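Local coordinates for V-type ATP synthase alpha chain (Nanoarchaeum equitans Kin4-M, PDB 5BN3), which belongs to the alpha/beta subunit family of rotary ATP synthases and holds ADP in a P-loop nucleotide-binding domain, at residues Asp243-Ile248 with Ser314-Ala319; Ile304-Arg309 with Gly371-Ile376; Ala237-Ser242 with Lys274-Arg279. One frame throughout, in Å; residues are numbered along the deposited sequence.

Contact 1: Asp243-Ile248 with Ser314-Ala319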
ATOM      1  N   ASP A 243      43.981  14.909   1.740  1.00 35.38           N
ATOM      2  CA  ASP A 243      45.246  14.276   1.375  1.00 33.81           C
ATOM      3  C   ASP A 243      45.005  13.097   0.439  1.00 35.58           C
ATOM      4  O   ASP A 243      45.720  12.910  -0.547  1.00 36.69           O
ATOM      5  CB  ASP A 243      45.984  13.790   2.626  1.00 33.20           C
ATOM      6  CG  ASP A 243      46.393  14.923   3.544  1.00 46.39           C
ATOM      7  OD1 ASP A 243      46.908  15.944   3.040  1.00 48.94           O
ATOM      8  OD2 ASP A 243      46.191  14.795   4.770  1.00 42.30           O
ATOM      9  N   ILE A 244      43.985  12.307   0.761  1.00 30.96           N
ATOM     10  CA  ILE A 244      43.670  11.097   0.009  1.00 31.46           C
ATOM     11  C   ILE A 244      42.181  11.055  -0.338  1.00 31.94           C
ATOM     12  O   ILE A 244      41.336  11.400   0.489  1.00 32.91           O
ATOM     13  CB  ILE A 244      44.047   9.831   0.816  1.00 32.35           C
ATOM     14  CG1 ILE A 244      45.557   9.785   1.063  1.00 36.53           C
ATOM     15  CG2 ILE A 244      43.604   8.569   0.091  1.00 34.72           C
ATOM     16  CD1 ILE A 244      46.371   9.645  -0.206  1.00 36.92           C
ATOM     17  N   VAL A 245      41.870  10.648  -1.567  1.00 34.05           N
ATOM     18  CA  VAL A 245      40.489  10.457  -1.996  1.00 35.08           C
ATOM     19  C   VAL A 245      40.277   9.012  -2.434  1.00 38.01           C
ATOM     20  O   VAL A 245      41.024   8.490  -3.265  1.00 30.13           O
ATOM     21  CB  VAL A 245      40.124  11.397  -3.162  1.00 37.12           C
ATOM     22  CG1 VAL A 245      38.736  11.075  -3.696  1.00 42.27           C
ATOM     23  CG2 VAL A 245      40.192  12.840  -2.719  1.00 34.59           C
ATOM     24  N   ILE A 246      39.267   8.362  -1.867  1.00 33.94           N
ATOM     25  CA  ILE A 246      38.909   7.011  -2.280  1.00 34.42           C
ATOM     26  C   ILE A 246      37.504   7.001  -2.866  1.00 30.31           C
ATOM     27  O   ILE A 246      36.530   7.287  -2.166  1.00 33.84           O
ATOM     28  CB  ILE A 246      38.983   6.034  -1.100  1.00 33.14           C
ATOM     29  CG1 ILE A 246      40.416   5.982  -0.573  1.00 44.64           C
ATOM     30  CG2 ILE A 246      38.522   4.646  -1.519  1.00 35.28           C
ATOM     31  CD1 ILE A 246      40.529   5.395   0.797  1.00 40.70           C
ATOM     32  N   TYR A 247      37.401   6.683  -4.153  1.00 32.21           N
ATOM     33  CA  TYR A 247      36.100   6.613  -4.808  1.00 28.94           C
ATOM     34  C   TYR A 247      35.673   5.161  -4.976  1.00 34.70           C
ATOM     35  O   TYR A 247      36.326   4.392  -5.687  1.00 34.87           O
ATOM     36  CB  TYR A 247      36.131   7.314  -6.171  1.00 30.01           C
ATOM     37  CG  TYR A 247      34.754   7.648  -6.697  1.00 46.78           C
ATOM     38  CD1 TYR A 247      34.006   6.709  -7.389  1.00 46.62           C
ATOM     39  CD2 TYR A 247      34.203   8.905  -6.497  1.00 48.31           C
ATOM     40  CE1 TYR A 247      32.746   7.011  -7.866  1.00 49.23           C
ATOM     41  CE2 TYR A 247      32.945   9.217  -6.971  1.00 38.95           C
ATOM     42  CZ  TYR A 247      32.222   8.266  -7.654  1.00 62.16           C
ATOM     43  OH  TYR A 247      30.967   8.574  -8.127  1.00 58.03           O
ATOM     44  N   ILE A 248      34.580   4.788  -4.319  1.00 30.71           N
ATOM     45  CA  ILE A 248      34.047   3.439  -4.445  1.00 34.08           C
ATOM     46  C   ILE A 248      32.858   3.411  -5.398  1.00 39.35           C
ATOM     47  O   ILE A 248      31.782   3.928  -5.082  1.00 33.27           O
ATOM     48  CB  ILE A 248      33.605   2.869  -3.082  1.00 34.01           C
ATOM     49  CG1 ILE A 248      34.692   3.094  -2.028  1.00 35.84           C
ATOM     50  CG2 ILE A 248      33.282   1.389  -3.207  1.00 35.70           C
ATOM     51  CD1 ILE A 248      34.328   2.559  -0.653  1.00 33.62           C
ATOM     52  N   SER A 314      44.311  13.201   6.218  1.00 32.46           N
ATOM     53  CA  SER A 314      42.872  13.384   6.070  1.00 37.87           C
ATOM     54  C   SER A 314      42.424  12.655   4.809  1.00 35.33           C
ATOM     55  O   SER A 314      43.039  12.790   3.747  1.00 35.69           O
ATOM     56  CB  SER A 314      42.513  14.867   5.989  1.00 38.87           C
ATOM     57  OG  SER A 314      43.040  15.462   4.821  1.00 47.95           O
ATOM     58  N   VAL A 315      41.365  11.862   4.941  1.00 33.07           N
ATOM     59  CA  VAL A 315      40.891  11.011   3.859  1.00 28.42           C
ATOM     60  C   VAL A 315      39.396  11.237   3.650  1.00 31.51           C
ATOM     61  O   VAL A 315      38.659  11.489   4.608  1.00 30.56           O
ATOM     62  CB  VAL A 315      41.123   9.518   4.196  1.00 30.85           C
ATOM     63  CG1 VAL A 315      40.765   8.628   3.012  1.00 33.34           C
ATOM     64  CG2 VAL A 315      42.561   9.283   4.605  1.00 37.38           C
ATOM     65  N   VAL A 316      38.955  11.171   2.397  1.00 32.26           N
ATOM     66  CA  VAL A 316      37.528  11.139   2.102  1.00 32.55           C
ATOM     67  C   VAL A 316      37.180   9.893   1.294  1.00 32.21           C
ATOM     68  O   VAL A 316      37.875   9.548   0.337  1.00 34.72           O
ATOM     69  CB  VAL A 316      37.038  12.422   1.382  1.00 38.09           C
ATOM     70  CG1 VAL A 316      37.854  12.688   0.137  1.00 38.40           C
ATOM     71  CG2 VAL A 316      35.558  12.316   1.037  1.00 37.86           C
ATOM     72  N   VAL A 317      36.123   9.203   1.708  1.00 31.38           N
ATOM     73  CA  VAL A 317      35.600   8.078   0.947  1.00 33.68           C
ATOM     74  C   VAL A 317      34.254   8.450   0.344  1.00 37.65           C
ATOM     75  O   VAL A 317      33.342   8.864   1.062  1.00 32.60           O
ATOM     76  CB  VAL A 317      35.421   6.825   1.829  1.00 37.27           C
ATOM     77  CG1 VAL A 317      34.600   5.781   1.101  1.00 38.52           C
ATOM     78  CG2 VAL A 317      36.766   6.247   2.208  1.00 35.48           C
ATOM     79  N   ASN A 318      34.145   8.326  -0.976  1.00 32.66           N
ATOM     80  CA  ASN A 318      32.867   8.492  -1.662  1.00 34.82           C
ATOM     81  C   ASN A 318      32.330   7.122  -2.063  1.00 40.78           C
ATOM     82  O   ASN A 318      33.010   6.366  -2.758  1.00 39.31           O
ATOM     83  CB  ASN A 318      33.018   9.373  -2.909  1.00 41.71           C
ATOM     84  CG  ASN A 318      33.603  10.741  -2.600  1.00 46.06           C
ATOM     85  OD1 ASN A 318      34.816  10.940  -2.665  1.00 51.04           O
ATOM     86  ND2 ASN A 318      32.737  11.695  -2.273  1.00 41.71           N
ATOM     87  N   ALA A 319      31.118   6.798  -1.627  1.00 31.50           N
ATOM     88  CA  ALA A 319      30.513   5.507  -1.956  1.00 30.64           C
ATOM     89  C   ALA A 319      29.264   5.678  -2.818  1.00 40.45           C
ATOM     90  O   ALA A 319      28.254   6.213  -2.359  1.00 36.21           O
ATOM     91  CB  ALA A 319      30.184   4.735  -0.690  1.00 33.96           C
TER

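Contact 2: Ile304-Arg309 with Gly371-Ile376. With MG (magnesium ion), chain L.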
ATOM      1  N   ILE A 304      41.034   0.784   3.586  1.00 30.43           N
ATOM      2  CA  ILE A 304      42.094   1.575   2.970  1.00 33.87           C
ATOM      3  C   ILE A 304      42.037   3.018   3.479  1.00 39.28           C
ATOM      4  O   ILE A 304      43.073   3.643   3.715  1.00 31.48           O
ATOM      5  CB  ILE A 304      41.987   1.536   1.429  1.00 36.37           C
ATOM      6  CG1 ILE A 304      42.232   0.112   0.918  1.00 34.61           C
ATOM      7  CG2 ILE A 304      42.967   2.504   0.794  1.00 34.83           C
ATOM      8  CD1 ILE A 304      42.024  -0.053  -0.582  1.00 30.43           C
ATOM      9  N   GLY A 305      40.824   3.536   3.664  1.00 36.89           N
ATOM     10  CA  GLY A 305      40.638   4.869   4.215  1.00 34.50           C
ATOM     11  C   GLY A 305      41.194   4.995   5.618  1.00 30.76           C
ATOM     12  O   GLY A 305      41.848   5.987   5.949  1.00 35.72           O
ATOM     13  N   GLU A 306      40.926   3.986   6.444  1.00 29.80           N
ATOM     14  CA  GLU A 306      41.441   3.952   7.806  1.00 32.62           C
ATOM     15  C   GLU A 306      42.962   3.879   7.800  1.00 36.52           C
ATOM     16  O   GLU A 306      43.619   4.468   8.655  1.00 35.23           O
ATOM     17  CB  GLU A 306      40.880   2.742   8.556  1.00 37.47           C
ATOM     18  CG  GLU A 306      39.405   2.824   8.906  1.00 41.51           C
ATOM     19  CD  GLU A 306      38.914   1.562   9.586  1.00 46.96           C
ATOM     20  OE1 GLU A 306      39.397   0.466   9.223  1.00 55.04           O
ATOM     21  OE2 GLU A 306      38.054   1.661  10.486  1.00 51.38           O
ATOM     22  N   TYR A 307      43.508   3.143   6.836  1.00 34.36           N
ATOM     23  CA  TYR A 307      44.953   2.955   6.718  1.00 29.93           C
ATOM     24  C   TYR A 307      45.687   4.274   6.507  1.00 37.01           C
ATOM     25  O   TYR A 307      46.696   4.545   7.156  1.00 36.87           O
ATOM     26  CB  TYR A 307      45.266   1.975   5.580  1.00 31.67           C
ATOM     27  CG  TYR A 307      46.730   1.879   5.211  1.00 37.35           C
ATOM     28  CD1 TYR A 307      47.658   1.343   6.094  1.00 36.57           C
ATOM     29  CD2 TYR A 307      47.181   2.306   3.970  1.00 32.32           C
ATOM     30  CE1 TYR A 307      48.997   1.248   5.753  1.00 35.13           C
ATOM     31  CE2 TYR A 307      48.516   2.216   3.623  1.00 37.09           C
ATOM     32  CZ  TYR A 307      49.417   1.686   4.518  1.00 44.01           C
ATOM     33  OH  TYR A 307      50.745   1.595   4.174  1.00 37.46           O
ATOM     34  N   PHE A 308      45.178   5.098   5.600  1.00 30.78           N
ATOM     35  CA  PHE A 308      45.799   6.393   5.349  1.00 32.30           C
ATOM     36  C   PHE A 308      45.499   7.374   6.480  1.00 32.56           C
ATOM     37  O   PHE A 308      46.298   8.267   6.765  1.00 36.92           O
ATOM     38  CB  PHE A 308      45.368   6.947   3.990  1.00 32.08           C
ATOM     39  CG  PHE A 308      46.089   6.323   2.829  1.00 36.63           C
ATOM     40  CD1 PHE A 308      47.369   6.738   2.489  1.00 34.96           C
ATOM     41  CD2 PHE A 308      45.492   5.322   2.076  1.00 34.90           C
ATOM     42  CE1 PHE A 308      48.042   6.168   1.420  1.00 32.80           C
ATOM     43  CE2 PHE A 308      46.156   4.748   1.005  1.00 33.11           C
ATOM     44  CZ  PHE A 308      47.434   5.171   0.678  1.00 33.53           C
ATOM     45  N   ARG A 309      44.350   7.197   7.127  1.00 34.68           N
ATOM     46  CA  ARG A 309      44.023   7.956   8.330  1.00 36.14           C
ATOM     47  C   ARG A 309      45.051   7.682   9.425  1.00 36.78           C
ATOM     48  O   ARG A 309      45.477   8.593  10.137  1.00 37.87           O
ATOM     49  CB  ARG A 309      42.625   7.581   8.827  1.00 31.23           C
ATOM     50  CG  ARG A 309      42.228   8.242  10.142  1.00 30.24           C
ATOM     51  CD  ARG A 309      41.173   7.424  10.860  1.00 38.92           C
ATOM     52  NE  ARG A 309      41.697   6.125  11.279  1.00 36.45           N
ATOM     53  CZ  ARG A 309      40.961   5.150  11.803  1.00 40.93           C
ATOM     54  NH1 ARG A 309      39.657   5.318  11.975  1.00 36.03           N
ATOM     55  NH2 ARG A 309      41.530   4.004  12.149  1.00 36.23           N
ATOM     56  N   GLY A 371      44.404  12.141  12.429  1.00 37.72           N
ATOM     57  CA  GLY A 371      43.942  11.749  11.111  1.00 32.51           C
ATOM     58  C   GLY A 371      42.427  11.787  11.077  1.00 33.08           C
ATOM     59  O   GLY A 371      41.783  11.737  12.126  1.00 34.59           O
ATOM     60  N   SER A 372      41.854  11.880   9.881  1.00 37.27           N
ATOM     61  CA  SER A 372      40.402  11.922   9.747  1.00 35.78           C
ATOM     62  C   SER A 372      39.926  11.078   8.571  1.00 33.42           C
ATOM     63  O   SER A 372      40.587  11.015   7.534  1.00 29.48           O
ATOM     64  CB  SER A 372      39.916  13.364   9.577  1.00 31.74           C
ATOM     65  OG  SER A 372      39.952  13.767   8.218  1.00 43.99           O
ATOM     66  N   LEU A 373      38.784  10.420   8.742  1.00 31.84           N
ATOM     67  CA  LEU A 373      38.135   9.729   7.635  1.00 33.34           C
ATOM     68  C   LEU A 373      36.729  10.281   7.464  1.00 33.42           C
ATOM     69  O   LEU A 373      35.876  10.126   8.340  1.00 30.52           O
ATOM     70  CB  LEU A 373      38.100   8.215   7.866  1.00 28.80           C
ATOM     71  CG  LEU A 373      37.336   7.383   6.832  1.00 33.68           C
ATOM     72  CD1 LEU A 373      37.815   7.711   5.431  1.00 36.85           C
ATOM     73  CD2 LEU A 373      37.499   5.898   7.105  1.00 36.56           C
ATOM     74  N   THR A 374      36.505  10.941   6.335  1.00 32.78           N
ATOM     75  CA  THR A 374      35.214  11.541   6.024  1.00 30.81           C
ATOM     76  C   THR A 374      34.488  10.652   5.010  1.00 25.41           C
ATOM     77  O   THR A 374      35.081  10.219   4.023  1.00 29.94           O
ATOM     78  CB  THR A 374      35.411  12.966   5.468  1.00 34.26           C
ATOM     79  OG1 THR A 374      36.294  13.699   6.332  1.00 31.57           O
ATOM     80  CG2 THR A 374      34.085  13.690   5.370  1.00 37.04           C
ATOM     81  N   ILE A 375      33.212  10.361   5.255  1.00 28.42           N
ATOM     82  CA  ILE A 375      32.481   9.418   4.408  1.00 27.45           C
ATOM     83  C   ILE A 375      31.236  10.025   3.775  1.00 38.42           C
ATOM     84  O   ILE A 375      30.343  10.507   4.473  1.00 30.46           O
ATOM     85  CB  ILE A 375      32.084   8.147   5.190  1.00 33.36           C
ATOM     86  CG1 ILE A 375      33.336   7.371   5.610  1.00 37.94           C
ATOM     87  CG2 ILE A 375      31.187   7.253   4.348  1.00 38.20           C
ATOM     88  CD1 ILE A 375      33.037   6.119   6.410  1.00 39.53           C
ATOM     89  N   ILE A 376      31.185   9.992   2.447  1.00 30.80           N
ATOM     90  CA  ILE A 376      30.020  10.460   1.708  1.00 31.69           C
ATOM     91  C   ILE A 376      29.344   9.267   1.037  1.00 36.51           C
ATOM     92  O   ILE A 376      29.941   8.618   0.178  1.00 35.51           O
ATOM     93  CB  ILE A 376      30.409  11.493   0.628  1.00 34.45           C
ATOM     94  CG1 ILE A 376      31.331  12.569   1.212  1.00 39.82           C
ATOM     95  CG2 ILE A 376      29.165  12.124   0.016  1.00 36.96           C
ATOM     96  CD1 ILE A 376      30.704  13.374   2.331  1.00 38.57           C
TER
HETATM   97 MG    MG L 610      38.647  13.576   6.306  1.00 41.86          MG

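Contact 3: Ala237-Ser242 with Lys274-Arg279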
ATOM      1  N   ALA A 237      35.271  14.370  -5.119  1.00 32.11           N
ATOM      2  CA  ALA A 237      36.506  13.620  -5.331  1.00 35.52           C
ATOM      3  C   ALA A 237      37.571  14.454  -6.052  1.00 38.39           C
ATOM      4  O   ALA A 237      38.767  14.280  -5.816  1.00 35.39           O
ATOM      5  CB  ALA A 237      36.218  12.344  -6.097  1.00 33.25           C
ATOM      6  N   LYS A 238      37.129  15.360  -6.923  1.00 32.27           N
ATOM      7  CA  LYS A 238      38.036  16.240  -7.663  1.00 37.30           C
ATOM      8  C   LYS A 238      38.669  17.320  -6.799  1.00 43.39           C
ATOM      9  O   LYS A 238      39.892  17.433  -6.729  1.00 40.31           O
ATOM     10  CB  LYS A 238      37.289  16.944  -8.802  1.00 38.60           C
ATOM     11  CG  LYS A 238      37.142  16.161 -10.092  1.00 48.77           C
ATOM     12  CD  LYS A 238      36.554  17.065 -11.172  1.00 41.45           C
ATOM     13  CE  LYS A 238      35.840  16.272 -12.251  1.00 52.83           C
ATOM     14  NZ  LYS A 238      35.115  17.173 -13.191  1.00 53.19           N
ATOM     15  N   TRP A 239      37.830  18.127  -6.156  1.00 39.13           N
ATOM     16  CA  TRP A 239      38.295  19.376  -5.553  1.00 38.50           C
ATOM     17  C   TRP A 239      38.352  19.411  -4.027  1.00 46.31           C
ATOM     18  O   TRP A 239      38.718  20.436  -3.453  1.00 41.73           O
ATOM     19  CB  TRP A 239      37.431  20.549  -6.035  1.00 37.88           C
ATOM     20  CG  TRP A 239      37.243  20.629  -7.526  1.00 35.72           C
ATOM     21  CD1 TRP A 239      36.057  20.739  -8.197  1.00 39.98           C
ATOM     22  CD2 TRP A 239      38.270  20.617  -8.529  1.00 35.31           C
ATOM     23  NE1 TRP A 239      36.282  20.794  -9.551  1.00 40.37           N
ATOM     24  CE2 TRP A 239      37.631  20.721  -9.782  1.00 39.13           C
ATOM     25  CE3 TRP A 239      39.664  20.530  -8.489  1.00 44.91           C
ATOM     26  CZ2 TRP A 239      38.342  20.738 -10.984  1.00 39.68           C
ATOM     27  CZ3 TRP A 239      40.365  20.544  -9.679  1.00 43.57           C
ATOM     28  CH2 TRP A 239      39.706  20.649 -10.908  1.00 41.37           C
ATOM     29  N   ALA A 240      37.984  18.318  -3.365  1.00 37.65           N
ATOM     30  CA  ALA A 240      37.962  18.318  -1.901  1.00 41.48           C
ATOM     31  C   ALA A 240      39.331  18.605  -1.295  1.00 44.44           C
ATOM     32  O   ALA A 240      40.358  18.132  -1.786  1.00 42.01           O
ATOM     33  CB  ALA A 240      37.425  17.009  -1.360  1.00 37.54           C
ATOM     34  N   ASP A 241      39.328  19.395  -0.226  1.00 38.58           N
ATOM     35  CA  ASP A 241      40.535  19.665   0.534  1.00 38.38           C
ATOM     36  C   ASP A 241      40.852  18.405   1.337  1.00 50.19           C
ATOM     37  O   ASP A 241      40.313  18.194   2.425  1.00 61.74           O
ATOM     38  CB  ASP A 241      40.304  20.865   1.452  1.00 44.28           C
ATOM     39  CG  ASP A 241      41.589  21.417   2.035  1.00 73.29           C
ATOM     40  OD1 ASP A 241      42.680  21.018   1.578  1.00 73.76           O
ATOM     41  OD2 ASP A 241      41.502  22.263   2.951  1.00 93.10           O
ATOM     42  N   SER A 242      41.714  17.559   0.781  1.00 44.28           N
ATOM     43  CA  SER A 242      41.986  16.244   1.359  1.00 39.20           C
ATOM     44  C   SER A 242      43.335  15.707   0.893  1.00 38.18           C
ATOM     45  O   SER A 242      43.779  16.009  -0.216  1.00 44.33           O
ATOM     46  CB  SER A 242      40.872  15.266   0.968  1.00 43.70           C
ATOM     47  OG  SER A 242      41.029  14.014   1.613  1.00 46.54           O
ATOM     48  N   LYS A 274      49.811  19.177  -8.278  1.00 61.25           N
ATOM     49  CA  LYS A 274      49.984  17.807  -8.743  1.00 49.19           C
ATOM     50  C   LYS A 274      48.692  17.322  -9.389  1.00 62.39           C
ATOM     51  O   LYS A 274      47.611  17.816  -9.063  1.00 56.11           O
ATOM     52  CB  LYS A 274      50.363  16.888  -7.578  1.00 66.53           C
ATOM     53  CG  LYS A 274      51.659  17.261  -6.872  1.00 74.91           C
ATOM     54  CD  LYS A 274      52.377  16.014  -6.365  1.00 81.66           C
ATOM     55  CE  LYS A 274      53.604  16.362  -5.533  1.00 84.62           C
ATOM     56  NZ  LYS A 274      53.264  16.626  -4.107  1.00 81.43           N
ATOM     57  N   PRO A 275      48.795  16.359 -10.316  1.00 58.54           N
ATOM     58  CA  PRO A 275      47.562  15.843 -10.922  1.00 53.29           C
ATOM     59  C   PRO A 275      46.711  15.062  -9.920  1.00 40.86           C
ATOM     60  O   PRO A 275      47.258  14.373  -9.056  1.00 40.44           O
ATOM     61  CB  PRO A 275      48.068  14.929 -12.044  1.00 56.86           C
ATOM     62  CG  PRO A 275      49.467  14.591 -11.674  1.00 63.76           C
ATOM     63  CD  PRO A 275      50.006  15.760 -10.906  1.00 66.29           C
ATOM     64  N   LEU A 276      45.390  15.177 -10.045  1.00 45.32           N
ATOM     65  CA  LEU A 276      44.455  14.603  -9.081  1.00 35.85           C
ATOM     66  C   LEU A 276      44.612  13.099  -8.892  1.00 36.26           C
ATOM     67  O   LEU A 276      44.396  12.581  -7.797  1.00 37.94           O
ATOM     68  CB  LEU A 276      43.013  14.913  -9.491  1.00 35.06           C
ATOM     69  CG  LEU A 276      42.593  16.383  -9.521  1.00 39.14           C
ATOM     70  CD1 LEU A 276      41.108  16.511  -9.816  1.00 43.06           C
ATOM     71  CD2 LEU A 276      42.922  17.042  -8.205  1.00 44.19           C
ATOM     72  N   MET A 277      44.987  12.403  -9.958  1.00 37.89           N
ATOM     73  CA  MET A 277      45.076  10.946  -9.924  1.00 40.68           C
ATOM     74  C   MET A 277      46.044  10.423  -8.859  1.00 36.53           C
ATOM     75  O   MET A 277      45.817   9.366  -8.276  1.00 42.43           O
ATOM     76  CB  MET A 277      45.461  10.412 -11.306  1.00 43.26           C
ATOM     77  CG  MET A 277      44.996   8.993 -11.565  1.00 45.43           C
ATOM     78  SD  MET A 277      43.196   8.862 -11.577  1.00 61.32           S
ATOM     79  CE  MET A 277      42.970   7.383 -10.590  1.00 46.14           C
ATOM     80  N   TYR A 278      47.109  11.172  -8.589  1.00 39.25           N
ATOM     81  CA  TYR A 278      48.145  10.707  -7.669  1.00 41.04           C
ATOM     82  C   TYR A 278      47.701  10.636  -6.202  1.00 44.52           C
ATOM     83  O   TYR A 278      48.378  10.015  -5.383  1.00 40.16           O
ATOM     84  CB  TYR A 278      49.410  11.560  -7.802  1.00 53.26           C
ATOM     85  CG  TYR A 278      50.173  11.360  -9.089  1.00 75.64           C
ATOM     86  CD1 TYR A 278      50.040  10.191  -9.825  1.00 60.43           C
ATOM     87  CD2 TYR A 278      51.036  12.338  -9.562  1.00 79.53           C
ATOM     88  CE1 TYR A 278      50.742  10.006 -10.999  1.00 72.20           C
ATOM     89  CE2 TYR A 278      51.742  12.161 -10.736  1.00 72.64           C
ATOM     90  CZ  TYR A 278      51.588  10.992 -11.450  1.00 78.74           C
ATOM     91  OH  TYR A 278      52.285  10.801 -12.619  1.00 84.10           O
ATOM     92  N   ARG A 279      46.576  11.271  -5.876  1.00 34.69           N
ATOM     93  CA  ARG A 279      46.018  11.204  -4.523  1.00 35.52           C
ATOM     94  C   ARG A 279      44.760  10.343  -4.486  1.00 34.05           C
ATOM     95  O   ARG A 279      44.103  10.230  -3.449  1.00 31.91           O
ATOM     96  CB  ARG A 279      45.680  12.605  -4.000  1.00 37.05           C
ATOM     97  CG  ARG A 279      44.408  13.207  -4.607  1.00 52.01           C
ATOM     98  CD  ARG A 279      43.907  14.407  -3.815  1.00 46.07           C
ATOM     99  NE  ARG A 279      42.645  14.928  -4.344  1.00 44.80           N
ATOM    100  CZ  ARG A 279      41.949  15.914  -3.787  1.00 47.10           C
ATOM    101  NH1 ARG A 279      42.385  16.491  -2.677  1.00 43.93           N
ATOM    102  NH2 ARG A 279      40.814  16.320  -4.336  1.00 40.33           N
TER
HETATM  103  O   HOH W   1      41.331  13.600  -6.379  1.00 36.33           O

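Contact 1: Asp243-Ile248 with Ser314-Ala319
I246 and V316 sit at the middle of two neighbouring strands, 244-250 and 314-320, in the parallel part of the mixed beta sheet at the core of the P-loop nucleotide-binding domain. The strands stay in register throughout. I244, I246 and I248 spend their backbone N-H groups on this pairing. I246 N reaches V316 O at 2.9 Å in a nearly straight bond (174°), and I248 N meets N318 O at 2.7 Å. V245 and Y247 turn their backbone polar groups the other way, toward R279 and the strand 280-285 that follows it.

Packing is tight on both faces. On one, the side chains of I244 and V315 lie side by side, CD1 of I246 rests on CG1 of V315 (3.9 Å), and CD1 of I248 crosses over to CG1 of V317 (3.7 Å); helix 293-309 covers this face with F308 and I304. On the other, V245 CG2 touches V316 CG1 at 3.7 Å, and the Y247 ring crosses N318, Y247 CD2 lying 3.8 Å from N318 CB. Helix 229-239 closes this face, where N233 OD1 takes the ND2 group of N318; OD1 of N318 is buried without a polar partner.

At D243 and S314 the pair ends in a partly exposed, polar corner. S314 OG stands between the backbone N and the carbonyl carbon (chi1 65°), where it accepts the N-H of D243 at 3.3 Å from D243 N, while a weak bond joins OG to OD2. The firmer link is S314 N to D243 OD2, 2.9 Å and almost straight at 175°, arriving on the anti side of the carboxylate.

Contact 2: Ile304-Arg309 with Gly371-Ile376
R309 and G371 bring the two backbones together where the helical segment 304-309 and the strand segment 371-376 run roughly antiparallel, 154° between their directions and 7.5 Å between their axes; R309 O comes to 3.6 Å from G371 CA, an approach made possible by the missing side chain. No hydrogen bond crosses, so the contact is packing.

L373 carries the packing. Its CG stands anti to the backbone N (chi1 175°), directed at the helix. L373 CD2 lies 4.0 Å from both N and CG of E306, while CD1 faces the bare CA of G305. The aliphatic part of R309 runs beside the strand, CG 3.7 Å from S372 N. Beyond it the guanidinium has E306 CG over one face, offset toward the rim, and NH2 is bonded to R188 O; E306 OE1 accepts from R188 N and forms a salt bridge with R359.

S372 points away from the helix. Its OG binds a magnesium ion at 2.3 Å, and T374 OG1 binds the same ion at 2.4 Å.

In the domain, this strand is flanked near G371-L373 by strand 361-364 on one edge and 314-320 on the other. The helix spreads over the sheet beyond it, F308 reaching V315 and I281, and I304 reaching I281 and I283.

Contact 3: Ala237-Ser242 with Lys274-Arg279
The R279 guanidinium is gripped mainly at its edge, where A240 O lies in plane and S242 O is tilted slightly out of it; W239 N, A240 N and a water also sit in the plane, while A237 O and K238 O approach obliquely. The second flat group, the W239 indole, has K238 CB over one face and meets L276 CD1 obliquely at CZ3, 4.1 Å away. Here the C-terminal end of the P-loop helix 229-239 meets the 3-10 turn 276-279 of the nucleotide-binding domain.

R279 NH1 serves two carbonyls, A240 O at 2.8 Å, nearly along the C=O axis, and S242 O at 2.9 Å. R279 NH2 bonds to A237 O at 3.2 Å from well above that carbonyl's plane, and only weakly to A240 O. The chain can span the gap because it is extended from CG to NE. A buried positive group among the carbonyls of a helix end would probably be favoured by the helix dipole.

L276 adds the apolar part, its CD1 touching CB and CG of K238 as well as the indole. Both L276 methyls, CD1 and CD2, also press against K238 O at 3.4 Å. Outside the contact, W239 NE1 is hydrogen-bonded to S499 OG and the ring meets that of Y500.

The water finishes the grip on the arginine, accepting from R279 NE at 2.8 Å and donating to A237 O at 2.7 Å.

In the fold
Contact 1 is the hub: its centre lies about 7 Å from that of contact 2 and about 10 Å from that of contact 3, whereas contacts 2 and 3 are about 15 Å apart between centres and do not touch. Strand 314-320 carries the sheet on into contact 2 through probable hydrogen bonds V317 N to T374 O (2.7 Å) and V317 O to I376 N (2.8 Å). On the opposite edge of the pair, V245 N makes a probable hydrogen bond to R279 O (2.9 Å) of contact 3. V315 of contact 1 joins S372 and T374 of contact 2 around one magnesium ion. The ADP pocket uses other residues, among them K229 and T230 where the helix that ends in contact 3 begins.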